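PDB 3U4T: TPR repeat-containing protein from Cytophaga hutchinsonii, which is of unknown function but, as a tetratricopeptide repeat protein built of stacked helices, probably offers a scaffold for binding other proteins. Local coordinates for residues Asn27-Lys32 with Pro37-Arg42; Gly178-Ala183 with Lys217-Glu222; Glu203-Val208 with Ile221-Tyr226. The protein carries 1 engineered substitution. One frame throughout, in Å; residues are numbered along the deposited sequence.

In the fold
All three contacts join helices of an all-helical chain with no strand, as expected of a tetratricopeptide repeat protein. Contact 1 comes first along the chain and links helices 19-31 and 40-49. Its centre lies about 49 Å from that of contact 2 and 54 Å from that of contact 3, on the opposite side of the chain's centre, so it has no direct touch with either. Contacts 2 and 3 form one continuous region: their centres are about 6 Å apart, and they share Ile221 and Glu222 of helix 217-233. That helix receives helix 176-189 in contact 2 and helix 199-209 in contact 3, consistent with an elongated array in which each helix packs on its near neighbours in the chain.

Contact 1. Residues Asn27-Lys32 with Pro37-Arg42; sequences NKLEAK and PYIYNR
Leu29 and Glu30, near the end of helix 19-31, meet Ile39 and Tyr40 where the chain enters helix 40-49, inside the tetratricopeptide repeat region. The contact closes the loop that joins these consecutive helices. The apolar part is Ile39 set against both residues of the first helix: Leu29 CD2 lies 4.1 Å from Ile39 CG2, and Glu30 CB 4.0 Å from Ile39 CD1. Phe7 of helix 6-14 and Phe26 of helix 19-31 also touch Ile39, so the isoleucine is packed by both of these helices. The polar part belongs to Glu30. With CG anti to the backbone N (chi1 161°) and the chain extended beyond, its carboxylate reaches the edge of the Tyr40 ring, the two planes being 79° apart. Tyr40 OH donates a weak hydrogen bond to Glu30 OE2, 3.1 Å away, while Glu30 OE1 forms a salt bridge with Arg43, its stronger polar partner. Replacing Glu30 with an alanine would probably leave the Arg43 guanidinium without this acidic mate and take away the weak acceptor of the Tyr40 hydroxyl. On one face of the same tyrosine ring, offset toward its rim, Ile39 CG1 rests 3.4 Å above the plane.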
loop_
_atom_site.group_PDB
_atom_site.type_symbol
_atom_site.label_atom_id
_atom_site.label_comp_id
_atom_site.label_asym_id
_atom_site.label_seq_id
_atom_site.Cartn_x
_atom_site.Cartn_y
_atom_site.Cartn_z
ATOM N N ASN A 27 9.709 -12.325 -28.945
ATOM C CA ASN A 27 9.838 -11.490 -30.144
ATOM C C ASN A 27 10.199 -12.276 -31.408
ATOM O O ASN A 27 9.791 -11.913 -32.516
ATOM C CB ASN A 27 10.879 -10.390 -29.905
ATOM C CG ASN A 27 10.275 -9.120 -29.319
ATOM O OD1 ASN A 27 9.687 -8.306 -30.036
ATOM N ND2 ASN A 27 10.416 -8.945 -28.011
ATOM N N LYS A 28 10.976 -13.341 -31.250
ATOM C CA LYS A 28 11.346 -14.153 -32.399
ATOM C C LYS A 28 10.159 -15.065 -32.666
ATOM O O LYS A 28 9.762 -15.283 -33.815
ATOM C CB LYS A 28 12.596 -14.981 -32.100
ATOM C CG LYS A 28 13.051 -15.831 -33.279
ATOM C CD LYS A 28 14.490 -16.290 -33.121
ATOM C CE LYS A 28 14.980 -16.990 -34.380
ATOM N NZ LYS A 28 16.411 -16.684 -34.654
ATOM N N LEU A 29 9.587 -15.572 -31.577
ATOM C CA LEU A 29 8.426 -16.447 -31.630
ATOM C C LEU A 29 7.318 -15.800 -32.466
ATOM O O LEU A 29 6.641 -16.480 -33.242
ATOM C CB LEU A 29 7.931 -16.714 -30.209
ATOM C CG LEU A 29 7.848 -18.170 -29.749
ATOM C CD1 LEU A 29 9.105 -18.932 -30.140
ATOM C CD2 LEU A 29 7.647 -18.201 -28.249
ATOM N N GLU A 30 7.136 -14.489 -32.310
ATOM C CA GLU A 30 6.117 -13.774 -33.076
ATOM C C GLU A 30 6.569 -13.579 -34.527
ATOM O O GLU A 30 5.763 -13.687 -35.454
ATOM C CB GLU A 30 5.810 -12.409 -32.432
ATOM C CG GLU A 30 5.125 -11.415 -33.381
ATOM C CD GLU A 30 4.603 -10.167 -32.691
ATOM O OE1 GLU A 30 5.292 -9.621 -31.799
ATOM O OE2 GLU A 30 3.497 -9.724 -33.058
ATOM N N ALA A 31 7.859 -13.299 -34.712
ATOM C CA ALA A 31 8.432 -13.078 -36.038
ATOM C C ALA A 31 8.363 -14.321 -36.917
ATOM O O ALA A 31 8.386 -14.220 -38.146
ATOM C CB ALA A 31 9.878 -12.605 -35.906
ATOM N N LYS A 32 8.292 -15.488 -36.279
ATOM C CA LYS A 32 8.202 -16.755 -36.998
ATOM C C LYS A 32 6.763 -17.268 -36.907
ATOM O O LYS A 32 6.477 -18.453 -37.096
ATOM C CB LYS A 32 9.190 -17.780 -36.426
ATOM C CG LYS A 32 8.990 -18.127 -34.964
ATOM C CD LYS A 32 10.127 -19.004 -34.428
ATOM C CE LYS A 32 10.203 -20.349 -35.140
ATOM N NZ LYS A 32 11.198 -21.269 -34.521
ATOM N N PRO A 37 -1.851 -17.147 -28.547
ATOM C CA PRO A 37 -2.095 -15.834 -27.944
ATOM C C PRO A 37 -1.317 -15.653 -26.641
ATOM O O PRO A 37 -1.023 -14.530 -26.223
ATOM C CB PRO A 37 -3.606 -15.840 -27.715
ATOM C CG PRO A 37 -3.913 -17.301 -27.494
ATOM C CD PRO A 37 -3.088 -17.952 -28.566
ATOM N N TYR A 38 -0.956 -16.779 -26.032
ATOM C CA TYR A 38 -0.263 -16.792 -24.744
ATOM C C TYR A 38 1.150 -16.262 -24.680
ATOM O O TYR A 38 1.765 -16.310 -23.619
ATOM C CB TYR A 38 -0.312 -18.200 -24.151
ATOM C CG TYR A 38 -1.730 -18.683 -23.997
ATOM C CD1 TYR A 38 -2.633 -17.987 -23.200
ATOM C CD2 TYR A 38 -2.193 -19.802 -24.698
ATOM C CE1 TYR A 38 -3.975 -18.388 -23.104
ATOM C CE2 TYR A 38 -3.525 -20.214 -24.609
ATOM C CZ TYR A 38 -4.408 -19.504 -23.812
ATOM O OH TYR A 38 -5.717 -19.913 -23.722
ATOM N N ILE A 39 1.685 -15.773 -25.794
ATOM C CA ILE A 39 3.017 -15.201 -25.739
ATOM C C ILE A 39 2.803 -13.718 -25.460
ATOM O O ILE A 39 3.637 -13.060 -24.851
ATOM C CB ILE A 39 3.812 -15.372 -27.075
ATOM C CG1 ILE A 39 3.230 -14.490 -28.187
ATOM C CG2 ILE A 39 3.808 -16.826 -27.484
ATOM C CD1 ILE A 39 4.072 -14.490 -29.459
ATOM N N TYR A 40 1.646 -13.214 -25.872
ATOM C CA TYR A 40 1.318 -11.809 -25.719
ATOM C C TYR A 40 0.960 -11.358 -24.308
ATOM O O TYR A 40 1.413 -10.296 -23.878
ATOM C CB TYR A 40 0.214 -11.444 -26.714
ATOM C CG TYR A 40 0.660 -11.651 -28.149
ATOM C CD1 TYR A 40 1.532 -10.753 -28.761
ATOM C CD2 TYR A 40 0.260 -12.771 -28.870
ATOM C CE1 TYR A 40 2.002 -10.964 -30.060
ATOM C CE2 TYR A 40 0.724 -12.998 -30.174
ATOM C CZ TYR A 40 1.595 -12.088 -30.763
ATOM O OH TYR A 40 2.044 -12.293 -32.053
ATOM N N ASN A 41 0.176 -12.133 -23.567
ATOM C CA ASN A 41 -0.161 -11.684 -22.219
ATOM C C ASN A 41 1.058 -11.754 -21.309
ATOM O O ASN A 41 1.151 -11.014 -20.336
ATOM C CB ASN A 41 -1.329 -12.490 -21.626
ATOM C CG ASN A 41 -0.998 -13.958 -21.422
ATOM O OD1 ASN A 41 -0.248 -14.554 -22.189
ATOM N ND2 ASN A 41 -1.586 -14.552 -20.400
ATOM N N ARG A 42 2.000 -12.630 -21.640
ATOM C CA ARG A 42 3.213 -12.784 -20.849
ATOM C C ARG A 42 4.214 -11.692 -21.196
ATOM O O ARG A 42 4.875 -11.139 -20.315
ATOM C CB ARG A 42 3.826 -14.167 -21.090
ATOM C CG ARG A 42 3.015 -15.301 -20.477
ATOM C CD ARG A 42 3.668 -16.660 -20.708
ATOM N NE ARG A 42 2.960 -17.732 -20.010
ATOM C CZ ARG A 42 1.711 -18.110 -20.269
ATOM N NH1 ARG A 42 1.010 -17.507 -21.220
ATOM N NH2 ARG A 42 1.164 -19.094 -19.570
#

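Contact 2. Residues Gly178-Ala183 with Lys217-Glu222; sequences GYLWRA and KDELIE
Glu222 OE1 is gripped by two groups, a salt bridge from Arg184 NE and a hydrogen bond with Tyr202 OH, and the carboxylate so held packs against Leu180 of helix 176-189. Leu180 CD1 stands 3.7 Å from Glu222 OE1 and 3.9 Å from Glu222 OE2. The near equality shows that the methyl rests against the carboxylate as a whole rather than against one oxygen. The torsions account for the meeting. Glu222 has CG anti to the backbone N (chi1 175°) and stays extended beyond it, which sends the acid group across to helix 176-189; there it crosses the Leu180 side chain at about a right angle. Held at OE1 by these partners, the carboxylate is probably limited in its freedom to turn, and the charge of Arg184 and polarity of the Tyr202 hydroxyl would probably offset the cost of laying it against a hydrocarbon.

One turn earlier, Glu219 adds a looser contact through its aliphatic part: its CG lies 4.2 Å from Leu180 CD2, so the branched end of the leucine meets both glutamates. The backbones come nearest here, Leu180 CA to Glu219 CA being 7.2 Å. Helix 217-233 thus packs on helix 176-189, with helix 199-209 between them in the chain, consistent with the stacked helices of a tetratricopeptide repeat array; Leu205 of helix 199-209 packs beside both Leu180 and Glu219.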
loop_
_atom_site.group_PDB
_atom_site.type_symbol
_atom_site.label_atom_id
_atom_site.label_comp_id
_atom_site.label_asym_id
_atom_site.label_seq_id
_atom_site.Cartn_x
_atom_site.Cartn_y
_atom_site.Cartn_z
ATOM N N GLY A 178 1.328 -0.291 13.357
ATOM C CA GLY A 178 0.015 -0.302 13.980
ATOM C C GLY A 178 -0.045 0.680 15.136
ATOM O O GLY A 178 -1.034 1.392 15.314
ATOM N N TYR A 179 1.016 0.726 15.932
ATOM C CA TYR A 179 1.039 1.648 17.056
ATOM C C TYR A 179 1.056 3.081 16.531
ATOM O O TYR A 179 0.365 3.959 17.066
ATOM C CB TYR A 179 2.258 1.383 17.940
ATOM C CG TYR A 179 2.191 0.064 18.692
ATOM C CD1 TYR A 179 1.189 -0.179 19.638
ATOM C CD2 TYR A 179 3.128 -0.937 18.455
ATOM C CE1 TYR A 179 1.129 -1.389 20.326
ATOM C CE2 TYR A 179 3.078 -2.150 19.132
ATOM C CZ TYR A 179 2.078 -2.373 20.066
ATOM O OH TYR A 179 2.047 -3.581 20.722
ATOM N N LEU A 180 1.832 3.311 15.474
ATOM C CA LEU A 180 1.919 4.637 14.858
ATOM C C LEU A 180 0.532 5.159 14.505
ATOM O O LEU A 180 0.162 6.280 14.877
ATOM C CB LEU A 180 2.760 4.582 13.580
ATOM C CG LEU A 180 2.904 5.922 12.852
ATOM C CD1 LEU A 180 3.806 6.853 13.645
ATOM C CD2 LEU A 180 3.492 5.688 11.463
ATOM N N TRP A 181 -0.239 4.333 13.792
ATOM C CA TRP A 181 -1.584 4.727 13.361
ATOM C C TRP A 181 -2.618 4.767 14.467
ATOM O O TRP A 181 -3.524 5.592 14.427
ATOM C CB TRP A 181 -2.058 3.866 12.181
ATOM C CG TRP A 181 -1.414 4.338 10.902
ATOM C CD1 TRP A 181 -0.287 3.836 10.311
ATOM C CD2 TRP A 181 -1.772 5.505 10.149
ATOM N NE1 TRP A 181 0.084 4.620 9.245
ATOM C CE2 TRP A 181 -0.809 5.652 9.123
ATOM C CE3 TRP A 181 -2.808 6.446 10.250
ATOM C CZ2 TRP A 181 -0.856 6.701 8.199
ATOM C CZ3 TRP A 181 -2.853 7.484 9.340
ATOM C CH2 TRP A 181 -1.877 7.605 8.326
ATOM N N ARG A 182 -2.490 3.884 15.453
ATOM C CA ARG A 182 -3.405 3.922 16.589
ATOM C C ARG A 182 -3.123 5.255 17.268
ATOM O O ARG A 182 -4.031 5.964 17.705
ATOM C CB ARG A 182 -3.112 2.812 17.586
ATOM C CG ARG A 182 -3.543 1.439 17.151
ATOM C CD ARG A 182 -3.983 0.657 18.383
ATOM N NE ARG A 182 -5.174 1.250 18.991
ATOM C CZ ARG A 182 -5.709 0.848 20.141
ATOM N NH1 ARG A 182 -5.154 -0.148 20.820
ATOM N NH2 ARG A 182 -6.808 1.430 20.602
ATOM N N ALA A 183 -1.843 5.591 17.341
ATOM C CA ALA A 183 -1.431 6.840 17.959
ATOM C C ALA A 183 -2.104 7.995 17.225
ATOM O O ALA A 183 -2.778 8.820 17.833
ATOM C CB ALA A 183 0.085 6.979 17.891
ATOM N N LYS A 217 13.695 6.595 12.101
ATOM C CA LYS A 217 13.886 8.010 12.362
ATOM C C LYS A 217 12.609 8.847 12.425
ATOM O O LYS A 217 12.303 9.450 13.455
ATOM C CB LYS A 217 14.840 8.613 11.325
ATOM C CG LYS A 217 15.377 9.965 11.766
ATOM C CD LYS A 217 16.436 10.498 10.827
ATOM C CE LYS A 217 15.817 11.217 9.647
ATOM N NZ LYS A 217 16.845 11.692 8.681
ATOM N N ASP A 218 11.870 8.888 11.321
ATOM C CA ASP A 218 10.642 9.677 11.257
ATOM C C ASP A 218 9.562 9.283 12.269
ATOM O O ASP A 218 8.863 10.149 12.798
ATOM C CB ASP A 218 10.056 9.641 9.840
ATOM C CG ASP A 218 11.035 10.129 8.788
ATOM O OD1 ASP A 218 11.830 11.048 9.084
ATOM O OD2 ASP A 218 10.999 9.600 7.655
ATOM N N GLU A 219 9.407 7.988 12.529
ATOM C CA GLU A 219 8.403 7.547 13.497
ATOM C C GLU A 219 8.826 7.932 14.926
ATOM O O GLU A 219 8.019 8.433 15.710
ATOM C CB GLU A 219 8.184 6.023 13.427
ATOM C CG GLU A 219 7.637 5.459 12.109
ATOM C CD GLU A 219 8.654 5.475 10.976
ATOM O OE1 GLU A 219 9.857 5.301 11.237
ATOM O OE2 GLU A 219 8.249 5.646 9.811
ATOM N N LEU A 220 10.090 7.701 15.261
ATOM C CA LEU A 220 10.599 8.024 16.594
ATOM C C LEU A 220 10.544 9.520 16.874
ATOM O O LEU A 220 10.220 9.954 17.985
ATOM C CB LEU A 220 12.037 7.514 16.749
ATOM C CG LEU A 220 12.131 6.004 16.958
ATOM C CD1 LEU A 220 13.558 5.555 16.723
ATOM C CD2 LEU A 220 11.644 5.633 18.376
ATOM N N ILE A 221 10.857 10.306 15.855
ATOM C CA ILE A 221 10.834 11.749 16.000
ATOM C C ILE A 221 9.409 12.207 16.256
ATOM O O ILE A 221 9.175 13.063 17.111
ATOM C CB ILE A 221 11.408 12.423 14.740
ATOM C CG1 ILE A 221 12.931 12.259 14.742
ATOM C CG2 ILE A 221 11.012 13.891 14.688
ATOM C CD1 ILE A 221 13.635 12.911 13.566
ATOM N N GLU A 222 8.457 11.634 15.515
ATOM C CA GLU A 222 7.045 11.983 15.681
ATOM C C GLU A 222 6.573 11.590 17.079
ATOM O O GLU A 222 5.873 12.343 17.753
ATOM C CB GLU A 222 6.186 11.263 14.635
ATOM C CG GLU A 222 4.670 11.470 14.780
ATOM C CD GLU A 222 3.897 10.755 13.681
ATOM O OE1 GLU A 222 2.708 10.404 13.867
ATOM O OE2 GLU A 222 4.501 10.549 12.611
#

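Contact 3. Residues Glu203-Val208 with Ile221-Tyr226; sequences EKLIEV and IEANEY
Ala223 presses its methyl into Ile206 where two consecutive helices, 199-209 and 217-233, run back against each other as an antiparallel helical hairpin, an arrangement consistent with the tetratricopeptide repeat family. The axes of segments 203-208 and 221-226 approach to 9.1 Å at an angle of 141° between their directions. The tight part lies around this alanine. Ile206 CG1 is only 3.5 Å from Ala223 CB, closer than usual for two carbons. With so small a side chain on helix 217-233, the backbones come near: Ile206 CA and Ala223 CA are 6.7 Å apart.

Ile206 also reaches Asn224. Extended by a chi2 of 174°, its CD1 lies 3.7 Å from Asn224 OD1, the two side chains crossing at about a right angle. Two outside bonds fix the rotation of that amide: ND2 goes to Leu220 O, its stronger partner, and OD1 accepts from Asn246 ND2 of helix 237-250. The buried polar group is thus satisfied while the methyl of Ile206 lies against it.

Looseness is confined to Glu207, exposed and poorly ordered, so that the place of its carboxylate, in a salt bridge with Lys204, is uncertain. Lys204 and Val208 instead pack toward helix 176-189, on Tyr179 and Tyr176. Back on the tight side, the Ala223 CB methyl has Leu205 CD2 at 3.8 Å.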
loop_
_atom_site.group_PDB
_atom_site.type_symbol
_atom_site.label_atom_id
_atom_site.label_comp_id
_atom_site.label_asym_id
_atom_site.label_seq_id
_atom_site.Cartn_x
_atom_site.Cartn_y
_atom_site.Cartn_z
ATOM N N GLU A 203 4.237 5.798 23.027
ATOM C CA GLU A 203 5.206 5.256 23.975
ATOM C C GLU A 203 5.542 3.844 23.533
ATOM O O GLU A 203 6.710 3.452 23.550
ATOM C CB GLU A 203 4.650 5.272 25.402
ATOM C CG GLU A 203 4.619 6.668 26.002
ATOM C CD GLU A 203 4.008 6.715 27.385
ATOM O OE1 GLU A 203 2.979 6.044 27.601
ATOM O OE2 GLU A 203 4.548 7.437 28.249
ATOM N N LYS A 204 4.529 3.085 23.113
ATOM C CA LYS A 204 4.771 1.726 22.643
ATOM C C LYS A 204 5.538 1.760 21.320
ATOM O O LYS A 204 6.361 0.886 21.046
ATOM C CB LYS A 204 3.451 0.979 22.468
ATOM C CG LYS A 204 3.130 0.010 23.606
ATOM C CD LYS A 204 4.027 -1.228 23.554
ATOM C CE LYS A 204 3.607 -2.282 24.582
ATOM N NZ LYS A 204 4.155 -3.640 24.263
ATOM N N LEU A 205 5.267 2.779 20.508
ATOM C CA LEU A 205 5.940 2.937 19.224
ATOM C C LEU A 205 7.439 3.081 19.452
ATOM O O LEU A 205 8.251 2.498 18.739
ATOM C CB LEU A 205 5.445 4.183 18.513
ATOM C CG LEU A 205 6.090 4.291 17.138
ATOM C CD1 LEU A 205 5.408 3.308 16.206
ATOM C CD2 LEU A 205 5.934 5.682 16.594
ATOM N N ILE A 206 7.798 3.887 20.442
ATOM C CA ILE A 206 9.201 4.092 20.783
ATOM C C ILE A 206 9.721 2.790 21.395
ATOM O O ILE A 206 10.889 2.442 21.232
ATOM C CB ILE A 206 9.372 5.239 21.813
ATOM C CG1 ILE A 206 8.996 6.575 21.180
ATOM C CG2 ILE A 206 10.801 5.277 22.324
ATOM C CD1 ILE A 206 8.988 7.742 22.178
ATOM N N GLU A 207 8.847 2.075 22.103
ATOM C CA GLU A 207 9.237 0.814 22.727
ATOM C C GLU A 207 9.768 -0.119 21.650
ATOM O O GLU A 207 10.927 -0.534 21.688
ATOM C CB GLU A 207 8.044 0.156 23.442
ATOM C CG GLU A 207 8.121 0.196 24.969
ATOM C CD GLU A 207 6.856 -0.318 25.640
ATOM O OE1 GLU A 207 6.477 -1.477 25.377
ATOM O OE2 GLU A 207 6.241 0.432 26.432
ATOM N N VAL A 208 8.925 -0.428 20.673
ATOM C CA VAL A 208 9.327 -1.323 19.599
ATOM C C VAL A 208 10.254 -0.673 18.570
ATOM O O VAL A 208 10.876 -1.365 17.769
ATOM C CB VAL A 208 8.092 -1.896 18.872
ATOM C CG1 VAL A 208 7.106 -2.475 19.886
ATOM C CG2 VAL A 208 7.435 -0.815 18.034
ATOM N N ILE A 221 10.857 10.306 15.855
ATOM C CA ILE A 221 10.834 11.749 16.000
ATOM C C ILE A 221 9.409 12.207 16.256
ATOM O O ILE A 221 9.175 13.063 17.111
ATOM C CB ILE A 221 11.408 12.423 14.740
ATOM C CG1 ILE A 221 12.931 12.259 14.742
ATOM C CG2 ILE A 221 11.012 13.891 14.688
ATOM C CD1 ILE A 221 13.635 12.911 13.566
ATOM N N GLU A 222 8.457 11.634 15.515
ATOM C CA GLU A 222 7.045 11.983 15.681
ATOM C C GLU A 222 6.573 11.590 17.079
ATOM O O GLU A 222 5.873 12.343 17.753
ATOM C CB GLU A 222 6.186 11.263 14.635
ATOM C CG GLU A 222 4.670 11.470 14.780
ATOM C CD GLU A 222 3.897 10.755 13.681
ATOM O OE1 GLU A 222 2.708 10.404 13.867
ATOM O OE2 GLU A 222 4.501 10.549 12.611
ATOM N N ALA A 223 6.961 10.393 17.503
ATOM C CA ALA A 223 6.580 9.890 18.810
ATOM C C ALA A 223 7.149 10.791 19.903
ATOM O O ALA A 223 6.436 11.206 20.811
ATOM C CB ALA A 223 7.080 8.470 18.976
ATOM N N ASN A 224 8.431 11.114 19.811
ATOM C CA ASN A 224 9.047 11.962 20.820
ATOM C C ASN A 224 8.501 13.380 20.822
ATOM O O ASN A 224 8.392 14.005 21.883
ATOM C CB ASN A 224 10.567 11.982 20.644
ATOM C CG ASN A 224 11.238 10.762 21.249
ATOM O OD1 ASN A 224 11.341 10.632 22.466
ATOM N ND2 ASN A 224 11.689 9.858 20.400
ATOM N N GLU A 225 8.161 13.889 19.639
ATOM C CA GLU A 225 7.622 15.232 19.529
ATOM C C GLU A 225 6.309 15.302 20.283
ATOM O O GLU A 225 6.083 16.230 21.045
ATOM C CB GLU A 225 7.413 15.621 18.065
ATOM C CG GLU A 225 8.664 16.132 17.361
ATOM C CD GLU A 225 8.351 16.817 16.036
ATOM O OE1 GLU A 225 7.179 17.186 15.822
ATOM O OE2 GLU A 225 9.270 17.003 15.212
ATOM N N TYR A 226 5.443 14.322 20.075
ATOM C CA TYR A 226 4.166 14.307 20.776
ATOM C C TYR A 226 4.437 14.314 22.283
ATOM O O TYR A 226 3.922 15.152 23.017
ATOM C CB TYR A 226 3.372 13.050 20.409
ATOM C CG TYR A 226 2.129 12.864 21.257
ATOM C CD1 TYR A 226 0.942 13.531 20.948
ATOM C CD2 TYR A 226 2.156 12.077 22.411
ATOM C CE1 TYR A 226 -0.175 13.421 21.753
ATOM C CE2 TYR A 226 1.040 11.972 23.225
ATOM C CZ TYR A 226 -0.118 12.641 22.892
ATOM O OH TYR A 226 -1.227 12.520 23.697
#